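Local coordinates for protein transcriptional regulator, AsnC family (Agrobacterium tumefaciens str. C58, PDB 3I4P) that probably regulates transcription by binding specific DNA sequences, as a member of the Lrp/AsnC family, and also binds calcium ions, at residues V86-E94 with Y104-D112. Residues are numbered along the deposited sequence; the frame is centred on the assembly and turned at random.
Sequences VSEFPEVVE and YLLRVVVPD
V93 and E94 both stand opposite R107, and this doubling defines a classic beta bulge in the hairpin of strands 92-98 and 104-110. The evidence is a one-residue shift in register between the V92–V108 and E94–R107 pairs, with R107 O taking V93 N at 2.9 Å and, weakly, E94 N. Beyond the bulge R107 N bonds to E94 O (2.9 Å); before it, V109 N reaches E91 O.

The extra residue makes a bump, and V93 sits between the R107 guanidinium and V109. With CG1 anti to the carbonyl carbon (chi1 -70°), CG2 of V93 lies over one face of the guanidinium, offset toward the rim and 3.5 Å from NH1 of R107. V93 CG1 meets V109 CG2 at 3.9 Å, the two side chains crossing at about a right angle. On the other face of the sheet, the L106 branch fits between V86 and V92: its CD2 packs against V86 CG1 (3.7 Å) of helix 76-88, and its CG lies near V92 CG1. F119 of helix 113-126 covers V92 and V108.

The R107 chain bends at chi3 (82°), bringing NE to E94 OE2 at 3.1 Å in a salt bridge. OE2 lies near the guanidinium plane, yet NE stands well above the carboxylate plane, the two planes being 76° apart. A water joins OE2 to NH1. E94 also pairs with a strand of the second subunit, carrying this ferredoxin-like sheet across the interface. The bulge places V93 over one guanidinium face and E94 at its edge, consistent with E94 offsetting much of the buried arginine's charge.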
# COMPACT_ATOMS: atom_id res chain seq x y z
N VAL A 86 -7.10 12.66 -23.66
CA VAL A 86 -6.41 13.30 -22.53
C VAL A 86 -5.44 14.40 -23.02
O VAL A 86 -5.39 15.49 -22.43
CB VAL A 86 -5.72 12.28 -21.59
CG1 VAL A 86 -5.09 13.02 -20.42
CG2 VAL A 86 -6.76 11.26 -21.09
N SER A 87 -4.76 14.14 -24.13
CA SER A 87 -3.82 15.11 -24.72
C SER A 87 -4.45 16.42 -25.16
O SER A 87 -3.77 17.44 -25.18
CB SER A 87 -3.06 14.51 -25.90
OG SER A 87 -2.10 13.60 -25.43
N GLU A 88 -5.73 16.40 -25.51
CA GLU A 88 -6.37 17.61 -26.01
C GLU A 88 -6.57 18.63 -24.87
O GLU A 88 -6.68 19.81 -25.15
CB GLU A 88 -7.70 17.33 -26.74
CG GLU A 88 -7.57 16.73 -28.17
CD GLU A 88 -8.87 15.99 -28.66
OE1 GLU A 88 -10.00 16.48 -28.39
OE2 GLU A 88 -8.76 14.90 -29.30
N PHE A 89 -6.62 18.19 -23.62
CA PHE A 89 -6.93 19.12 -22.53
C PHE A 89 -5.76 20.05 -22.38
O PHE A 89 -4.61 19.59 -22.20
CB PHE A 89 -7.22 18.41 -21.19
CG PHE A 89 -8.53 17.69 -21.14
CD1 PHE A 89 -9.70 18.38 -20.79
CD2 PHE A 89 -8.61 16.34 -21.44
CE1 PHE A 89 -10.92 17.72 -20.77
CE2 PHE A 89 -9.83 15.66 -21.42
CZ PHE A 89 -10.99 16.36 -21.09
N PRO A 90 -6.03 21.36 -22.45
CA PRO A 90 -4.94 22.34 -22.29
C PRO A 90 -4.29 22.34 -20.89
O PRO A 90 -3.12 22.68 -20.75
CB PRO A 90 -5.59 23.68 -22.61
CG PRO A 90 -7.05 23.40 -22.88
CD PRO A 90 -7.35 21.98 -22.68
N GLU A 91 -5.05 21.92 -19.87
CA GLU A 91 -4.55 21.79 -18.54
C GLU A 91 -3.62 20.60 -18.36
O GLU A 91 -2.92 20.58 -17.39
CB GLU A 91 -5.67 21.64 -17.49
CG GLU A 91 -6.63 22.79 -17.45
CD GLU A 91 -7.82 22.62 -18.42
OE1 GLU A 91 -7.82 21.70 -19.28
OE2 GLU A 91 -8.75 23.45 -18.33
N VAL A 92 -3.63 19.62 -19.26
CA VAL A 92 -2.72 18.48 -19.11
C VAL A 92 -1.43 18.89 -19.80
O VAL A 92 -1.33 18.91 -21.05
CB VAL A 92 -3.29 17.18 -19.72
CG1 VAL A 92 -2.25 16.03 -19.64
CG2 VAL A 92 -4.64 16.86 -19.09
N VAL A 93 -0.44 19.28 -18.99
CA VAL A 93 0.74 19.86 -19.59
C VAL A 93 1.81 18.79 -19.83
O VAL A 93 2.74 18.98 -20.66
CB VAL A 93 1.23 21.11 -18.82
CG1 VAL A 93 0.23 22.28 -19.04
CG2 VAL A 93 1.48 20.80 -17.39
N GLU A 94 1.68 17.66 -19.13
CA GLU A 94 2.61 16.55 -19.29
C GLU A 94 1.82 15.30 -19.09
O GLU A 94 0.93 15.26 -18.27
CB GLU A 94 3.78 16.61 -18.30
CG GLU A 94 4.65 17.79 -18.47
CD GLU A 94 5.78 17.91 -17.41
OE1 GLU A 94 6.31 16.87 -16.97
OE2 GLU A 94 6.13 19.06 -17.07
N TYR A 104 -0.63 5.52 -16.07
CA TYR A 104 -0.35 6.83 -16.62
C TYR A 104 -0.14 7.86 -15.52
O TYR A 104 -0.73 7.77 -14.44
CB TYR A 104 -1.46 7.28 -17.57
CG TYR A 104 -1.67 6.38 -18.80
CD1 TYR A 104 -1.13 6.72 -20.04
CD2 TYR A 104 -2.41 5.21 -18.73
CE1 TYR A 104 -1.32 5.93 -21.17
CE2 TYR A 104 -2.61 4.41 -19.85
CZ TYR A 104 -2.06 4.78 -21.07
OH TYR A 104 -2.25 3.99 -22.20
N LEU A 105 0.73 8.81 -15.79
CA LEU A 105 0.95 9.95 -14.91
C LEU A 105 0.74 11.25 -15.71
O LEU A 105 1.38 11.46 -16.75
CB LEU A 105 2.33 9.91 -14.24
CG LEU A 105 2.63 10.99 -13.18
CD1 LEU A 105 1.66 10.94 -11.98
CD2 LEU A 105 4.10 10.91 -12.69
N LEU A 106 -0.17 12.09 -15.21
CA LEU A 106 -0.40 13.42 -15.78
C LEU A 106 0.06 14.49 -14.81
O LEU A 106 -0.07 14.33 -13.60
CB LEU A 106 -1.88 13.69 -16.09
CG LEU A 106 -2.76 12.87 -17.04
CD1 LEU A 106 -2.65 11.37 -16.85
CD2 LEU A 106 -4.25 13.35 -16.84
N ARG A 107 0.60 15.57 -15.36
CA ARG A 107 0.74 16.84 -14.64
C ARG A 107 -0.26 17.85 -15.17
O ARG A 107 -0.30 18.11 -16.38
CB ARG A 107 2.13 17.44 -14.80
CG ARG A 107 2.33 18.61 -13.88
CD ARG A 107 3.79 19.04 -13.72
NE ARG A 107 4.24 19.89 -14.81
CZ ARG A 107 4.08 21.22 -14.92
NH1 ARG A 107 4.56 21.83 -15.99
NH2 ARG A 107 3.46 21.94 -14.01
N VAL A 108 -1.05 18.38 -14.25
CA VAL A 108 -2.19 19.26 -14.56
C VAL A 108 -1.95 20.57 -13.84
O VAL A 108 -1.49 20.57 -12.70
CB VAL A 108 -3.56 18.60 -14.10
CG1 VAL A 108 -4.75 19.61 -14.14
CG2 VAL A 108 -3.85 17.32 -14.92
N VAL A 109 -2.23 21.68 -14.51
CA VAL A 109 -2.15 23.02 -13.89
C VAL A 109 -3.53 23.74 -13.95
O VAL A 109 -4.25 23.70 -14.97
CB VAL A 109 -0.98 23.87 -14.49
CG1 VAL A 109 0.42 23.16 -14.25
CG2 VAL A 109 -1.19 24.11 -15.95
N VAL A 110 -3.87 24.38 -12.83
CA VAL A 110 -5.16 25.03 -12.59
C VAL A 110 -4.90 26.12 -11.53
O VAL A 110 -3.85 26.11 -10.86
CB VAL A 110 -6.26 24.01 -12.12
CG1 VAL A 110 -6.72 23.10 -13.26
CG2 VAL A 110 -5.80 23.19 -10.91
N PRO A 111 -5.86 27.07 -11.35
CA PRO A 111 -5.70 28.10 -10.29
C PRO A 111 -5.94 27.59 -8.86
O PRO A 111 -5.34 28.10 -7.91
CB PRO A 111 -6.75 29.15 -10.64
CG PRO A 111 -7.76 28.40 -11.49
CD PRO A 111 -6.96 27.40 -12.27
N ASP A 112 -6.81 26.59 -8.71
CA ASP A 112 -7.28 26.17 -7.38
C ASP A 112 -7.94 24.79 -7.40
O ASP A 112 -8.14 24.21 -8.47
CB ASP A 112 -8.22 27.23 -6.76
CG ASP A 112 -9.39 27.63 -7.67
OD1 ASP A 112 -9.89 26.81 -8.47
OD2 ASP A 112 -9.82 28.81 -7.56
O HOH W 1 5.52 21.51 -18.67